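Local coordinates for protein geranyltranstransferase (IspA) (Helicobacter pylori, PDB 3Q1O) that probably acts as a magnesium-dependent prenyltransferase of isoprenoid biosynthesis, and binds dimethylallyl diphosphate at two places in a largely helical fold, at residues L93-L98 with L111-P116. Residues are numbered along the deposited sequence; the frame is centred on the assembly and turned at random.
With DMA (dimethylallyl diphosphate), chain F; DMA (dimethylallyl diphosphate), chain G.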
ATOM      1  N   LEU A  93       8.223  -2.466   2.013  1.00 31.02           N
ATOM      2  CA  LEU A  93       7.284  -3.285   1.247  1.00 33.42           C
ATOM      3  C   LEU A  93       7.595  -4.768   1.389  1.00 31.53           C
ATOM      4  O   LEU A  93       6.686  -5.569   1.574  1.00 37.52           O
ATOM      5  CB  LEU A  93       7.244  -2.883  -0.232  1.00 34.81           C
ATOM      6  CG  LEU A  93       6.016  -3.424  -0.976  1.00 35.83           C
ATOM      7  CD1 LEU A  93       4.924  -2.382  -1.037  1.00 38.16           C
ATOM      8  CD2 LEU A  93       6.377  -3.859  -2.369  1.00 46.43           C
ATOM      9  N   HIS A  94       8.874  -5.123   1.317  1.00 33.42           N
ATOM     10  CA  HIS A  94       9.302  -6.497   1.562  1.00 35.72           C
ATOM     11  C   HIS A  94       8.909  -6.979   2.972  1.00 37.66           C
ATOM     12  O   HIS A  94       8.319  -8.051   3.117  1.00 39.62           O
ATOM     13  CB  HIS A  94      10.807  -6.651   1.313  1.00 36.87           C
ATOM     14  CG  HIS A  94      11.344  -7.988   1.715  1.00 36.82           C
ATOM     15  ND1 HIS A  94      10.838  -9.171   1.223  1.00 34.41           N
ATOM     16  CD2 HIS A  94      12.334  -8.328   2.572  1.00 35.99           C
ATOM     17  CE1 HIS A  94      11.487 -10.186   1.767  1.00 39.51           C
ATOM     18  NE2 HIS A  94      12.401  -9.701   2.588  1.00 36.27           N
ATOM     19  N   THR A  95       9.198  -6.167   3.989  1.00 35.11           N
ATOM     20  CA  THR A  95       8.831  -6.469   5.377  1.00 31.67           C
ATOM     21  C   THR A  95       7.314  -6.629   5.575  1.00 36.00           C
ATOM     22  O   THR A  95       6.870  -7.551   6.270  1.00 37.34           O
ATOM     23  CB  THR A  95       9.373  -5.400   6.348  1.00 31.69           C
ATOM     24  OG1 THR A  95      10.791  -5.268   6.177  1.00 36.34           O
ATOM     25  CG2 THR A  95       9.090  -5.780   7.775  1.00 32.12           C
ATOM     26  N   TYR A  96       6.527  -5.741   4.966  1.00 32.94           N
ATOM     27  CA  TYR A  96       5.067  -5.873   4.980  1.00 33.16           C
ATOM     28  C   TYR A  96       4.608  -7.256   4.492  1.00 33.45           C
ATOM     29  O   TYR A  96       3.742  -7.870   5.115  1.00 39.22           O
ATOM     30  CB  TYR A  96       4.385  -4.719   4.202  1.00 29.88           C
ATOM     31  CG  TYR A  96       3.429  -5.147   3.098  1.00 34.74           C
ATOM     32  CD1 TYR A  96       2.212  -5.782   3.385  1.00 29.29           C
ATOM     33  CD2 TYR A  96       3.743  -4.913   1.757  1.00 26.91           C
ATOM     34  CE1 TYR A  96       1.356  -6.197   2.367  1.00 27.58           C
ATOM     35  CE2 TYR A  96       2.886  -5.320   0.734  1.00 28.11           C
ATOM     36  CZ  TYR A  96       1.697  -5.959   1.051  1.00 29.34           C
ATOM     37  OH  TYR A  96       0.846  -6.356   0.052  1.00 32.57           O
ATOM     38  N   SER A  97       5.189  -7.742   3.393  1.00 37.60           N
ATOM     39  CA  SER A  97       4.793  -9.033   2.823  1.00 36.44           C
ATOM     40  C   SER A  97       5.121 -10.186   3.757  1.00 33.07           C
ATOM     41  O   SER A  97       4.342 -11.121   3.854  1.00 35.80           O
ATOM     42  CB  SER A  97       5.446  -9.267   1.464  1.00 36.07           C
ATOM     43  OG  SER A  97       6.828  -9.544   1.606  1.00 37.80           O
ATOM     44  N   LEU A  98       6.276 -10.104   4.425  1.00 33.36           N
ATOM     45  CA  LEU A  98       6.678 -11.067   5.460  1.00 34.87           C
ATOM     46  C   LEU A  98       5.668 -11.135   6.605  1.00 38.26           C
ATOM     47  O   LEU A  98       5.243 -12.230   6.992  1.00 40.72           O
ATOM     48  CB  LEU A  98       8.065 -10.734   6.015  1.00 33.68           C
ATOM     49  CG  LEU A  98       9.259 -10.677   5.058  1.00 39.22           C
ATOM     50  CD1 LEU A  98      10.555 -10.417   5.816  1.00 38.38           C
ATOM     51  CD2 LEU A  98       9.368 -11.950   4.259  1.00 39.75           C
ATOM     52  N   LEU A 111       7.928 -17.262  14.392  1.00 53.87           N
ATOM     53  CA  LEU A 111       9.242 -16.620  14.403  1.00 55.75           C
ATOM     54  C   LEU A 111       9.619 -16.064  13.028  1.00 56.28           C
ATOM     55  O   LEU A 111       9.375 -16.708  12.008  1.00 56.21           O
ATOM     56  CB  LEU A 111      10.308 -17.621  14.869  1.00 54.73           C
ATOM     57  CG  LEU A 111      11.745 -17.144  15.132  1.00 58.76           C
ATOM     58  CD1 LEU A 111      11.906 -16.663  16.568  1.00 54.63           C
ATOM     59  CD2 LEU A 111      12.738 -18.256  14.839  1.00 54.67           C
ATOM     60  N   ARG A 112      10.185 -14.858  13.016  1.00 56.43           N
ATOM     61  CA  ARG A 112      10.891 -14.325  11.848  1.00 55.75           C
ATOM     62  C   ARG A 112      11.999 -13.359  12.245  1.00 56.26           C
ATOM     63  O   ARG A 112      11.825 -12.555  13.166  1.00 54.55           O
ATOM     64  CB  ARG A 112       9.961 -13.645  10.838  1.00 56.28           C
ATOM     65  CG  ARG A 112      10.663 -13.489   9.489  1.00 59.76           C
ATOM     66  CD  ARG A 112       9.824 -12.859   8.446  1.00 58.72           C
ATOM     67  NE  ARG A 112       8.868 -13.768   7.816  1.00 57.65           N
ATOM     68  CZ  ARG A 112       9.129 -14.572   6.787  1.00 52.03           C
ATOM     69  NH1 ARG A 112      10.344 -14.641   6.252  1.00 48.90           N
ATOM     70  NH2 ARG A 112       8.153 -15.319   6.291  1.00 47.03           N
ATOM     71  N   ARG A 113      13.129 -13.454  11.533  1.00 58.30           N
ATOM     72  CA  ARG A 113      14.313 -12.611  11.740  1.00 59.84           C
ATOM     73  C   ARG A 113      14.817 -12.711  13.192  1.00 62.92           C
ATOM     74  O   ARG A 113      15.187 -11.703  13.807  1.00 63.41           O
ATOM     75  CB  ARG A 113      14.046 -11.156  11.300  1.00 59.54           C
ATOM     76  CG  ARG A 113      13.734 -10.994   9.806  1.00 55.47           C
ATOM     77  CD  ARG A 113      13.148  -9.617   9.469  1.00 52.77           C
ATOM     78  NE  ARG A 113      13.184  -9.342   8.027  1.00 48.60           N
ATOM     79  CZ  ARG A 113      12.959  -8.157   7.456  1.00 51.91           C
ATOM     80  NH1 ARG A 113      12.671  -7.086   8.183  1.00 60.00           N
ATOM     81  NH2 ARG A 113      13.022  -8.036   6.142  1.00 52.12           N
ATOM     82  N   ASN A 114      14.801 -13.947  13.708  1.00 62.72           N
ATOM     83  CA  ASN A 114      15.175 -14.323  15.090  1.00 65.65           C
ATOM     84  C   ASN A 114      14.365 -13.670  16.220  1.00 64.65           C
ATOM     85  O   ASN A 114      14.859 -13.502  17.337  1.00 65.72           O
ATOM     86  CB  ASN A 114      16.690 -14.182  15.322  1.00 65.97           C
ATOM     87  CG  ASN A 114      17.499 -15.146  14.471  1.00 72.99           C
ATOM     88  OD1 ASN A 114      17.536 -16.353  14.736  1.00 79.55           O
ATOM     89  ND2 ASN A 114      18.146 -14.619  13.436  1.00 66.92           N
ATOM     90  N   HIS A 115      13.114 -13.328  15.917  1.00 62.94           N
ATOM     91  CA  HIS A 115      12.234 -12.604  16.830  1.00 59.55           C
ATOM     92  C   HIS A 115      10.798 -13.095  16.662  1.00 58.18           C
ATOM     93  O   HIS A 115      10.463 -13.646  15.613  1.00 58.93           O
ATOM     94  CB  HIS A 115      12.311 -11.098  16.551  1.00 57.10           C
ATOM     95  CG  HIS A 115      13.531 -10.438  17.112  1.00 56.51           C
ATOM     96  ND1 HIS A 115      14.698 -10.293  16.392  1.00 62.88           N
ATOM     97  CD2 HIS A 115      13.765  -9.880  18.322  1.00 61.02           C
ATOM     98  CE1 HIS A 115      15.599  -9.675  17.133  1.00 61.49           C
ATOM     99  NE2 HIS A 115      15.057  -9.411  18.309  1.00 69.30           N
ATOM    100  N   PRO A 116       9.946 -12.923  17.697  1.00 59.95           N
ATOM    101  CA  PRO A 116       8.528 -13.273  17.543  1.00 57.58           C
ATOM    102  C   PRO A 116       7.823 -12.434  16.482  1.00 55.76           C
ATOM    103  O   PRO A 116       8.187 -11.276  16.264  1.00 56.27           O
ATOM    104  CB  PRO A 116       7.941 -12.970  18.923  1.00 52.43           C
ATOM    105  CG  PRO A 116       9.078 -13.156  19.843  1.00 56.60           C
ATOM    106  CD  PRO A 116      10.266 -12.611  19.105  1.00 59.85           C
TER
HETATM  107  C1  DMA F 500      12.130 -13.990   2.638  1.00 43.97           C
HETATM  108  O1  DMA F 500      13.121 -13.060   2.189  1.00 46.13           O
HETATM  109  C2  DMA F 500      11.125 -13.830   1.525  1.00 53.43           C
HETATM  110  C3  DMA F 500      11.157 -14.585   0.415  1.00 60.34           C
HETATM  111  C4  DMA F 500      12.153 -15.696   0.228  1.00 52.44           C
HETATM  112  C5  DMA F 500      10.138 -14.315  -0.658  1.00 53.32           C
HETATM  113  PA  DMA F 500      14.632 -12.977   2.702  1.00 50.91           P
HETATM  114  O1A DMA F 500      15.272 -11.797   2.008  1.00 37.10           O
HETATM  115  O2A DMA F 500      15.251 -14.353   2.593  1.00 55.13           O
HETATM  116  O3A DMA F 500      14.416 -12.632   4.265  1.00 56.93           O
HETATM  117  PB  DMA F 500      15.016 -11.317   4.979  1.00 47.44           P
HETATM  118  O1B DMA F 500      14.609 -11.545   6.416  1.00 51.59           O
HETATM  119  O2B DMA F 500      16.506 -11.335   4.706  1.00 43.14           O
HETATM  120  O3B DMA F 500      14.313 -10.168   4.307  1.00 49.73           O
HETATM  121  C1  DMA G 501       6.943 -15.746   1.054  1.00 65.00           C
HETATM  122  O1  DMA G 501       7.269 -17.023   0.506  1.00 56.38           O
HETATM  123  C2  DMA G 501       6.699 -14.704  -0.002  1.00 60.36           C
HETATM  124  C3  DMA G 501       6.632 -13.409   0.323  1.00 51.31           C
HETATM  125  C4  DMA G 501       6.785 -12.950   1.740  1.00 62.76           C
HETATM  126  C5  DMA G 501       6.388 -12.392  -0.755  1.00 51.78           C
HETATM  127  PA  DMA G 501       7.633 -18.154   1.590  1.00 52.00           P
HETATM  128  O1A DMA G 501       6.433 -18.272   2.498  1.00 52.30           O
HETATM  129  O2A DMA G 501       8.169 -19.374   0.886  1.00 59.97           O
HETATM  130  O3A DMA G 501       8.842 -17.406   2.360  1.00 51.75           O
HETATM  131  PB  DMA G 501       9.388 -17.792   3.823  1.00 49.15           P
HETATM  132  O1B DMA G 501      10.459 -16.751   4.051  1.00 41.76           O
HETATM  133  O2B DMA G 501       8.183 -17.692   4.729  1.00 46.19           O
HETATM  134  O3B DMA G 501       9.933 -19.189   3.666  1.00 55.83           O
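L98 lies between R112 and R113, one methyl against each guanidinium, and the two arginines reach different diphosphates: a worked example of an apolar side chain packed between two charged ones. Its CD2 lies 3.5 Å from R112 NH1, over a face of that guanidinium and offset toward the rim, while CD1 covers a face of the R113 guanidinium, 3.4 Å from NH2. This is the tightly packed part, buried with both bound dimethylallyl diphosphates in place. R112 bends at chi3 (-80°), passing its CD and NE by L98 CB before NH1 and NH2 grip the chain G diphosphate; NH2 to O2B is the shorter bond, at 2.8 Å. R113 instead runs extended from CG to NE, and its NE and NH2 reach O1B and O3B of the chain F ligand, each at 3.1 Å. H94 shares that O3B: its NE2 donates over 2.6 Å, with the ring and the R113 guanidinium planes 53° apart. T95 adds a lesser hold, its OG1 accepting from R113 NH1 at 3.3 Å in a bent bond (136°) tilted out of the guanidinium plane; T95 OG1 also bonds E91 O, and R113 NH1 bonds M50 O. Salt bridges to D102 and E91 further fix R112 and R113, respectively. An arginine pair following the first aspartate-rich motif, here with magnesium ligands D101 and D107, is a family feature of FPP/GGPP synthases. Beyond the arginines the contact ends: in the type I' turn R112-H115, N114 is exposed to solvent and H115 partly so. The hairpin 111-116 thus meets the last turns of helix 80-101 through the R112 and R113 side chains, with helix 43-52 beside T95, helix 168-177 against S97, and K251 alongside R112.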